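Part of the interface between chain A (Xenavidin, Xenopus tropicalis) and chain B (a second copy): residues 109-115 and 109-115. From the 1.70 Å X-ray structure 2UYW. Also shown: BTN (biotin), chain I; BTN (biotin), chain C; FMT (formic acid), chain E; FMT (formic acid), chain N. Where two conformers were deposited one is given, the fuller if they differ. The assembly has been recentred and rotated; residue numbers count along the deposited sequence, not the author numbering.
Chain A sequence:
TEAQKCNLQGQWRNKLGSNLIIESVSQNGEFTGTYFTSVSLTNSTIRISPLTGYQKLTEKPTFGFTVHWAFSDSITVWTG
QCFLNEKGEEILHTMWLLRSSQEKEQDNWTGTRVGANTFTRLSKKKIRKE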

# COMPACT_ATOMS: atom_id res chain seq x y z
N TRP A 109 3.52 -13.28 -2.94
CA TRP A 109 4.03 -11.91 -3.13
C TRP A 109 3.29 -11.20 -4.26
O TRP A 109 3.31 -9.97 -4.29
N THR A 110 2.65 -11.95 -5.15
CA THR A 110 1.92 -11.39 -6.32
C THR A 110 0.48 -11.02 -6.01
O THR A 110 -0.23 -10.47 -6.87
N GLY A 111 0.02 -11.37 -4.80
CA GLY A 111 -1.42 -11.44 -4.58
C GLY A 111 -2.17 -10.23 -4.08
O GLY A 111 -3.38 -10.33 -3.87
N THR A 112 -1.48 -9.10 -3.89
CA THR A 112 -2.16 -7.93 -3.29
C THR A 112 -1.97 -6.66 -4.09
O THR A 112 -0.83 -6.17 -4.21
N ARG A 113 -3.07 -6.13 -4.64
CA ARG A 113 -3.03 -4.84 -5.35
C ARG A 113 -3.47 -3.74 -4.39
O ARG A 113 -4.19 -4.00 -3.41
N VAL A 114 -3.06 -2.52 -4.69
CA VAL A 114 -3.41 -1.37 -3.85
C VAL A 114 -3.91 -0.23 -4.75
O VAL A 114 -3.47 -0.12 -5.91
N GLY A 115 -4.80 0.61 -4.23
CA GLY A 115 -5.22 1.84 -4.93
C GLY A 115 -5.96 2.79 -4.00
O GLY A 115 -6.12 2.51 -2.80
N TRP B 109 -6.26 1.13 -12.59
CA TRP B 109 -6.54 0.69 -11.22
C TRP B 109 -5.97 -0.69 -10.93
O TRP B 109 -5.81 -1.05 -9.76
N THR B 110 -5.74 -1.49 -11.97
CA THR B 110 -5.20 -2.84 -11.79
C THR B 110 -3.66 -2.91 -11.70
O THR B 110 -3.11 -3.99 -11.54
N GLY B 111 -2.98 -1.77 -11.87
CA GLY B 111 -1.55 -1.77 -12.24
C GLY B 111 -0.54 -1.71 -11.10
O GLY B 111 0.65 -1.68 -11.35
N THR B 112 -1.01 -1.68 -9.85
CA THR B 112 -0.04 -1.51 -8.74
C THR B 112 -0.21 -2.56 -7.66
O THR B 112 -1.27 -2.64 -7.03
N ARG B 113 0.85 -3.34 -7.46
CA ARG B 113 0.91 -4.33 -6.37
C ARG B 113 1.75 -3.79 -5.22
O ARG B 113 2.62 -2.92 -5.43
N VAL B 114 1.51 -4.32 -4.02
CA VAL B 114 2.23 -3.91 -2.80
C VAL B 114 2.70 -5.12 -1.99
O VAL B 114 2.06 -6.20 -2.02
N GLY B 115 3.80 -4.96 -1.25
CA GLY B 115 4.25 -6.01 -0.36
C GLY B 115 5.39 -5.51 0.50
O GLY B 115 5.77 -4.34 0.43

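What holds the two backbones together where they cross? The strands meet at a single bridge, Arg A113 with Arg B113, their CA atoms 4.1 Å apart. The amide N of Val B114 donates to Thr A112 O at 3.0 Å, and Val A114 N returns the bond to Thr B112 O at 2.9 Å. Each carbonyl also receives a CA-H contact: Arg B113 CA lies 3.3 Å from Thr A112 O, and Arg A113 CA 3.3 Å from Thr B112 O.

How do the arginines satisfy their donors? Both leave the backbone sideways, in m, t, t rotamers with chi4 near 85°, and their ends come nearer the partner. Arg A113 NE donates to Thr B110 O at 2.9 Å, as Arg B113 NE does to Thr A110 O, also at 2.9 Å. The guanidinium faces overlap, bringing Arg A113 NH2 within 3.3 Å of Arg B113 NH2; these are two donors of like charge, not a hydrogen bond. Water 3 accepts from Arg A113 NH2 (3.0 Å) and donates to Thr B110 OG1 (3.1 Å). Water 2 accepts from Arg B113 NH2 at 3.0 Å and lies 3.2 Å from Thr A110 O. Arg A113 NH1 and NH2 also have partners elsewhere in the structure.

What fills the apolar side? The valines, both p, meet with Val A114 CG1 3.9 Å from Val B114 CB. The m-rotamer threonines flank them: Thr A112 CG2 is 4.0 Å from Val B114 CG1, and Thr B112 CG2 3.9 Å from Val A114 CG1.

Where do the tryptophans belong? Both are p and put a ring face over biotin, with Trp A109 CZ3 3.6 Å from C2 of the chain I ligand and Trp B109 CZ3 3.5 Å from C2 of the chain C ligand. Trp A109 N donates to formic acid O1 (chain E) at 2.8 Å.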

# COMPACT_ATOMS: atom_id res chain seq x y z
CB TRP A 109 5.52 -11.97 -3.45
CG TRP A 109 5.84 -12.59 -4.79
CD1 TRP A 109 6.06 -13.93 -5.06
CD2 TRP A 109 5.97 -11.90 -6.04
NE1 TRP A 109 6.36 -14.09 -6.41
CE2 TRP A 109 6.29 -12.86 -7.03
CE3 TRP A 109 5.85 -10.55 -6.41
CZ2 TRP A 109 6.50 -12.51 -8.38
CZ3 TRP A 109 6.03 -10.20 -7.76
CH2 TRP A 109 6.37 -11.17 -8.72
CB THR A 110 1.86 -12.36 -7.55
OG1 THR A 110 0.94 -13.43 -7.30
CG2 THR A 110 3.22 -12.92 -7.92
CB THR A 112 -1.68 -7.68 -1.83
OG1 THR A 112 -1.75 -8.91 -1.12
CG2 THR A 112 -2.55 -6.64 -1.16
CB ARG A 113 -3.95 -4.86 -6.58
CG ARG A 113 -3.39 -5.64 -7.77
CD ARG A 113 -4.49 -5.74 -8.83
NE ARG A 113 -4.03 -6.33 -10.09
CZ ARG A 113 -3.96 -7.64 -10.34
NH1 ARG A 113 -4.27 -8.53 -9.41
NH2 ARG A 113 -3.58 -8.05 -11.56
CB VAL A 114 -2.18 -0.93 -2.98
CG1 VAL A 114 -0.97 -0.50 -3.85
CG2 VAL A 114 -2.55 0.18 -1.96
CB TRP B 109 -8.06 0.71 -10.98
CG TRP B 109 -8.85 -0.34 -11.79
CD1 TRP B 109 -9.37 -0.22 -13.06
CD2 TRP B 109 -9.17 -1.67 -11.35
NE1 TRP B 109 -10.00 -1.40 -13.43
CE2 TRP B 109 -9.86 -2.31 -12.41
CE3 TRP B 109 -8.87 -2.41 -10.19
CZ2 TRP B 109 -10.33 -3.63 -12.31
CZ3 TRP B 109 -9.33 -3.72 -10.09
CH2 TRP B 109 -10.04 -4.33 -11.15
CB THR B 110 -5.63 -3.81 -12.92
OG1 THR B 110 -4.85 -3.55 -14.09
CG2 THR B 110 -7.08 -3.69 -13.29
CB THR B 112 -0.13 -0.13 -8.10
OG1 THR B 112 -0.16 0.88 -9.13
CG2 THR B 112 1.09 0.11 -7.13
CB ARG B 113 1.56 -5.64 -6.85
CG ARG B 113 0.62 -6.48 -7.77
CD ARG B 113 1.36 -7.70 -8.29
NE ARG B 113 0.47 -8.64 -9.00
CZ ARG B 113 0.10 -8.52 -10.29
NH1 ARG B 113 0.51 -7.50 -11.03
NH2 ARG B 113 -0.66 -9.45 -10.83
CB VAL B 114 1.33 -2.95 -1.94
CG1 VAL B 114 0.07 -3.69 -1.41
CG2 VAL B 114 2.12 -2.27 -0.79
C11 BTN I . 8.28 -8.24 -13.38
O11 BTN I . 7.68 -7.60 -14.28
O12 BTN I . 7.94 -9.41 -13.12
C10 BTN I . 9.46 -7.60 -12.63
C9 BTN I . 9.99 -8.37 -11.41
C8 BTN I . 9.14 -8.07 -10.15
C7 BTN I . 9.75 -8.74 -8.92
C2 BTN I . 9.12 -8.28 -7.58
S1 BTN I . 9.55 -6.70 -7.08
C6 BTN I . 8.79 -7.07 -5.46
C5 BTN I . 9.16 -8.49 -5.09
N1 BTN I . 10.46 -8.50 -4.39
C3 BTN I . 11.33 -9.14 -5.15
O3 BTN I . 12.64 -9.40 -4.76
N2 BTN I . 10.84 -9.61 -6.32
C4 BTN I . 9.43 -9.23 -6.41
C11 BTN C . -12.30 -9.19 -9.03
O11 BTN C . -11.85 -10.34 -8.77
O12 BTN C . -12.09 -8.69 -10.17
C10 BTN C . -13.13 -8.45 -8.00
C9 BTN C . -13.52 -7.01 -8.34
C8 BTN C . -12.45 -6.00 -7.87
C7 BTN C . -12.81 -4.57 -8.22
C2 BTN C . -11.87 -3.51 -7.64
S1 BTN C . -11.96 -3.34 -5.95
C6 BTN C . -10.96 -1.84 -6.04
C5 BTN C . -11.44 -1.11 -7.29
N1 BTN C . -12.49 -0.20 -6.92
C3 BTN C . -13.65 -0.55 -7.51
O3 BTN C . -14.82 0.16 -7.30
N2 BTN C . -13.51 -1.64 -8.25
C4 BTN C . -12.11 -2.10 -8.22
C FMT E . 6.19 -15.87 -1.60
O1 FMT E . 5.51 -14.89 -1.85
O2 FMT E . 6.77 -16.11 -0.53
C FMT N . -8.53 4.01 -13.45
O1 FMT N . -8.36 2.81 -13.65
O2 FMT N . -9.48 4.66 -13.90
O HOH W 1 2.71 -8.78 -1.54
O HOH W 2 -1.10 -12.12 -9.48
O HOH W 3 -3.19 -6.12 -13.78